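PDB 6BRM: putative metal-dependent isothiocyanate hydrolase SaxA from Pectobacterium carotovorum, which probably hydrolyses isothiocyanates, the toxic defence compounds of plants, using a two-zinc site of the metallo-beta-lactamase superfamily. Local coordinates for residues 112-115 / 121-124; 149-152 / 158-161. All coordinates share one frame; numbering follows the deposited sequence.

Contact 1 (112-115 / 121-124); sequences ENHF and IYKT
Asn113 and Ile121 join the two strands of an antiparallel beta hairpin at the surface, where strand 112-114 forms the outer edge of a mixed sheet and strand 120-124 is its inner neighbour. The short strand segments run antiparallel, their axes 4.8 Å apart. Between the backbones, Ile121 N donates to Asn113 O at 3.1 Å, while the return bond from Asn113 N to Ile121 O is weak and bent. The side chain of Asn113 reinforces this loose pairing: with CG beside its own backbone N (chi1 -53°), the amide turns back and ND2 reaches Ile121 O at 2.8 Å, nearly straight at 169°, the carbonyl oxygen lying in the amide plane. The same ND2 also bonds Lys110 O. Farther along the hairpin, Phe115 CE2 touches Ile121 CD1 at 4.0 Å, the methyl sitting at the ring edge. On the face of Glu112 and Tyr122, the Glu112 carboxylate stands at the edge of the Tyr122 ring, with Glu112 OE1 3.6 Å from Tyr122 CE1 and the planes 79° apart. Glu112 OE2 accepts a bond from His114 NE2 at 3.2 Å, and Glu112 OE1 forms a salt bridge with Arg177, so both carboxylate oxygens are engaged. Tyr122 also meets Phe178 and Arg177 of helix 169-178, which packs on this face, while Ile121 and Tyr122 lean on strand 148-152.

Contact 2 (149-152 / 158-161); sequences LVFT and TIYI
Val150 and Tyr160 face each other as a non-hydrogen-bonded pair, with hydrogen-bonded pairs before and after it, Leu149 with Ile161 and Phe151 with Ile159, in the buried antiparallel hairpin of strands 148-152 and 159-163. At Leu149 the pair is bonded in both directions: Leu149 N to Ile161 O and Ile161 N to Leu149 O each span 2.7 Å. Phe151 N gives a further bond to Ile159 O at 2.8 Å, and the return bond from Ile159 N is weak. CA-H groups of Val150 and Tyr160 supplement them, that of Val150 approaching Ile159 O and that of Tyr160 approaching Leu149 O.

On the face of Val150 and Tyr160, Val150 CG2 rests 3.5 Å from Tyr160 CD1, obliquely to the ring. Tyr160 CG lies opposite its own backbone N (chi1 177°), which carries the ring beside Leu149, and a chi2 of 32° turns it so that Leu149 O lies in its plane, at the edge. Val150 CG1 points along the strand to Thr158 CG2, 3.8 Å away.

The other face is built round Phe151. Its CB lies 3.6 Å from Ile159 CG2, the two side chains running alongside each other, while Ile161 CD1 comes up to the ring edge, 3.7 Å from Phe151 CE1. Farther out, Phe20 meets the Phe151 ring, and Leu13 of strand 10-15 touches both Phe151 and Ile161. Strand 182-186 flanks the hairpin beyond 159-161, with Val184 against Ile159 and Ile161.

The face of Phe151, Ile159 and Ile161 packs against the sheet that holds Phe20 and Leu13, across the alpha-beta/beta-alpha sandwich. Backbone hydrogen bonds thus satisfy polar groups between the strands, while essentially apolar side-chain contacts fill both faces, as suits a strand pair in the interior.

In the fold
Contacts 1 and 2 are successive hairpins of one mixed sheet, in series along the chain, with centres 9 Å apart. Strands 120-124 and 148-152 are neighbours in that sheet, and Tyr122 O probably accepts a hydrogen bond from Val150 N at 3.0 Å. Side chains join them on both faces: Ile121 CD1 packs 3.7 Å from Phe151 CE2, and Thr124 CG2 lies 3.4 Å from Tyr160 OH. Contact 1 lies at the sheet's edge, away from the metals. Contact 2 runs closer: the side chain of Ile161 is about 11 Å from a bound zinc ion, and its strand leads on toward Asp164, which binds both zincs.

Contact 1 (112-115 / 121-124)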
loop_
_atom_site.group_PDB
_atom_site.type_symbol
_atom_site.label_atom_id
_atom_site.label_comp_id
_atom_site.label_asym_id
_atom_site.label_seq_id
_atom_site.Cartn_x
_atom_site.Cartn_y
_atom_site.Cartn_z
ATOM N N GLU B 112 0.521 -15.685 2.480
ATOM C CA GLU B 112 -0.123 -16.575 3.450
ATOM C C GLU B 112 0.757 -17.801 3.657
ATOM O O GLU B 112 1.258 -18.363 2.688
ATOM C CB GLU B 112 -1.499 -17.006 2.945
ATOM C CG GLU B 112 -2.389 -15.846 2.517
ATOM C CD GLU B 112 -3.855 -16.220 2.414
ATOM O OE1 GLU B 112 -4.704 -15.337 2.655
ATOM O OE2 GLU B 112 -4.166 -17.394 2.101
ATOM N N ASN B 113 0.946 -18.209 4.914
ATOM C CA ASN B 113 1.816 -19.344 5.253
ATOM C C ASN B 113 1.114 -20.285 6.238
ATOM O O ASN B 113 1.339 -20.228 7.453
ATOM C CB ASN B 113 3.165 -18.861 5.809
ATOM C CG ASN B 113 3.859 -17.868 4.892
ATOM O OD1 ASN B 113 4.694 -18.241 4.068
ATOM N ND2 ASN B 113 3.500 -16.599 5.020
ATOM N N HIS B 114 0.270 -21.157 5.685
ATOM C CA HIS B 114 -0.531 -22.104 6.463
ATOM C C HIS B 114 0.299 -23.341 6.751
ATOM O O HIS B 114 0.720 -24.032 5.822
ATOM C CB HIS B 114 -1.802 -22.498 5.694
ATOM C CG HIS B 114 -2.642 -21.330 5.279
ATOM N ND1 HIS B 114 -3.621 -20.792 6.087
ATOM C CD2 HIS B 114 -2.634 -20.583 4.150
ATOM C CE1 HIS B 114 -4.186 -19.770 5.469
ATOM N NE2 HIS B 114 -3.602 -19.619 4.294
ATOM N N PHE B 115 0.545 -23.609 8.033
ATOM C CA PHE B 115 1.287 -24.803 8.459
ATOM C C PHE B 115 0.305 -25.833 9.001
ATOM O O PHE B 115 -0.727 -25.470 9.577
ATOM C CB PHE B 115 2.345 -24.446 9.509
ATOM C CG PHE B 115 3.387 -23.490 9.008
ATOM C CD1 PHE B 115 4.375 -23.922 8.126
ATOM C CD2 PHE B 115 3.380 -22.155 9.400
ATOM C CE1 PHE B 115 5.339 -23.044 7.651
ATOM C CE2 PHE B 115 4.337 -21.272 8.928
ATOM C CZ PHE B 115 5.319 -21.716 8.052
ATOM N N ILE B 121 0.747 -17.794 9.348
ATOM C CA ILE B 121 1.517 -16.548 9.404
ATOM C C ILE B 121 1.262 -15.758 8.125
ATOM O O ILE B 121 1.640 -16.198 7.041
ATOM C CB ILE B 121 3.031 -16.820 9.565
ATOM C CG1 ILE B 121 3.313 -17.426 10.946
ATOM C CG2 ILE B 121 3.843 -15.536 9.388
ATOM C CD1 ILE B 121 4.713 -17.982 11.103
ATOM N N TYR B 122 0.629 -14.595 8.258
ATOM C CA TYR B 122 0.360 -13.716 7.119
ATOM C C TYR B 122 1.392 -12.589 7.063
ATOM O O TYR B 122 1.639 -11.928 8.074
ATOM C CB TYR B 122 -1.034 -13.098 7.224
ATOM C CG TYR B 122 -2.185 -14.079 7.287
ATOM C CD1 TYR B 122 -2.786 -14.555 6.120
ATOM C CD2 TYR B 122 -2.702 -14.503 8.514
ATOM C CE1 TYR B 122 -3.855 -15.442 6.170
ATOM C CE2 TYR B 122 -3.773 -15.385 8.577
ATOM C CZ TYR B 122 -4.344 -15.856 7.403
ATOM O OH TYR B 122 -5.403 -16.731 7.464
ATOM N N LYS B 123 1.970 -12.376 5.878
ATOM C CA LYS B 123 2.906 -11.281 5.621
ATOM C C LYS B 123 2.115 -10.076 5.110
ATOM O O LYS B 123 1.311 -10.215 4.187
ATOM C CB LYS B 123 3.949 -11.711 4.580
ATOM C CG LYS B 123 5.048 -10.691 4.310
ATOM C CD LYS B 123 6.123 -11.214 3.359
ATOM C CE LYS B 123 5.638 -11.379 1.924
ATOM N NZ LYS B 123 5.196 -10.093 1.314
ATOM N N THR B 124 2.370 -8.905 5.703
ATOM C CA THR B 124 1.630 -7.663 5.434
ATOM C C THR B 124 2.496 -6.638 4.699
ATOM O O THR B 124 3.714 -6.600 4.890
ATOM C CB THR B 124 1.185 -7.013 6.756
ATOM O OG1 THR B 124 0.685 -8.015 7.645
ATOM C CG2 THR B 124 0.111 -5.960 6.519
#

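Contact 2 (149-152 / 158-161)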
loop_
_atom_site.group_PDB
_atom_site.type_symbol
_atom_site.label_atom_id
_atom_site.label_comp_id
_atom_site.label_asym_id
_atom_site.label_seq_id
_atom_site.Cartn_x
_atom_site.Cartn_y
_atom_site.Cartn_z
ATOM N N LEU B 149 3.619 -8.730 10.262
ATOM C CA LEU B 149 3.405 -10.161 10.505
ATOM C C LEU B 149 2.196 -10.373 11.402
ATOM O O LEU B 149 2.155 -9.843 12.513
ATOM C CB LEU B 149 4.617 -10.784 11.196
ATOM C CG LEU B 149 5.984 -10.667 10.539
ATOM C CD1 LEU B 149 7.062 -11.069 11.535
ATOM C CD2 LEU B 149 6.051 -11.527 9.288
ATOM N N VAL B 150 1.223 -11.144 10.919
ATOM C CA VAL B 150 0.089 -11.583 11.731
ATOM C C VAL B 150 0.322 -13.045 12.091
ATOM O O VAL B 150 0.848 -13.799 11.277
ATOM C CB VAL B 150 -1.252 -11.417 10.980
ATOM C CG1 VAL B 150 -2.421 -11.916 11.823
ATOM C CG2 VAL B 150 -1.462 -9.957 10.584
ATOM N N PHE B 151 -0.045 -13.429 13.311
ATOM C CA PHE B 151 0.028 -14.822 13.760
ATOM C C PHE B 151 -1.371 -15.291 14.144
ATOM O O PHE B 151 -2.026 -14.662 14.971
ATOM C CB PHE B 151 0.968 -14.958 14.955
ATOM C CG PHE B 151 2.418 -14.789 14.611
ATOM C CD1 PHE B 151 3.001 -13.533 14.593
ATOM C CD2 PHE B 151 3.207 -15.895 14.317
ATOM C CE1 PHE B 151 4.345 -13.377 14.279
ATOM C CE2 PHE B 151 4.548 -15.751 13.999
ATOM C CZ PHE B 151 5.119 -14.489 13.980
ATOM N N THR B 152 -1.805 -16.404 13.555
ATOM C CA THR B 152 -3.170 -16.919 13.699
ATOM C C THR B 152 -3.102 -18.381 14.134
ATOM O O THR B 152 -2.306 -19.152 13.597
ATOM C CB THR B 152 -3.951 -16.722 12.368
ATOM O OG1 THR B 152 -4.637 -15.464 12.409
ATOM C CG2 THR B 152 -4.971 -17.819 12.086
ATOM N N THR B 158 -4.998 -13.645 18.397
ATOM C CA THR B 158 -4.368 -13.184 17.163
ATOM C C THR B 158 -3.483 -11.980 17.466
ATOM O O THR B 158 -3.943 -11.017 18.084
ATOM C CB THR B 158 -5.434 -12.791 16.117
ATOM O OG1 THR B 158 -6.356 -13.877 15.938
ATOM C CG2 THR B 158 -4.792 -12.452 14.775
ATOM N N ILE B 159 -2.226 -12.027 17.021
ATOM C CA ILE B 159 -1.268 -10.923 17.238
ATOM C C ILE B 159 -0.772 -10.393 15.895
ATOM O O ILE B 159 -0.504 -11.169 14.982
ATOM C CB ILE B 159 -0.071 -11.308 18.160
ATOM C CG1 ILE B 159 0.922 -10.136 18.263
ATOM C CG2 ILE B 159 0.656 -12.544 17.658
ATOM C CD1 ILE B 159 1.913 -10.210 19.407
ATOM N N TYR B 160 -0.650 -9.066 15.804
ATOM C CA TYR B 160 -0.169 -8.373 14.605
ATOM C C TYR B 160 1.048 -7.513 14.942
ATOM O O TYR B 160 0.919 -6.517 15.645
ATOM C CB TYR B 160 -1.300 -7.505 14.028
ATOM C CG TYR B 160 -0.961 -6.647 12.813
ATOM C CD1 TYR B 160 -0.015 -7.047 11.865
ATOM C CD2 TYR B 160 -1.630 -5.446 12.593
ATOM C CE1 TYR B 160 0.271 -6.264 10.753
ATOM C CE2 TYR B 160 -1.355 -4.661 11.482
ATOM C CZ TYR B 160 -0.404 -5.073 10.566
ATOM O OH TYR B 160 -0.126 -4.292 9.470
ATOM N N ILE B 161 2.224 -7.915 14.460
ATOM C CA ILE B 161 3.418 -7.071 14.507
ATOM C C ILE B 161 3.436 -6.232 13.230
ATOM O O ILE B 161 3.741 -6.751 12.155
ATOM C CB ILE B 161 4.718 -7.901 14.641
ATOM C CG1 ILE B 161 4.760 -8.613 16.008
ATOM C CG2 ILE B 161 5.957 -7.020 14.456
ATOM C CD1 ILE B 161 4.452 -10.092 15.957
#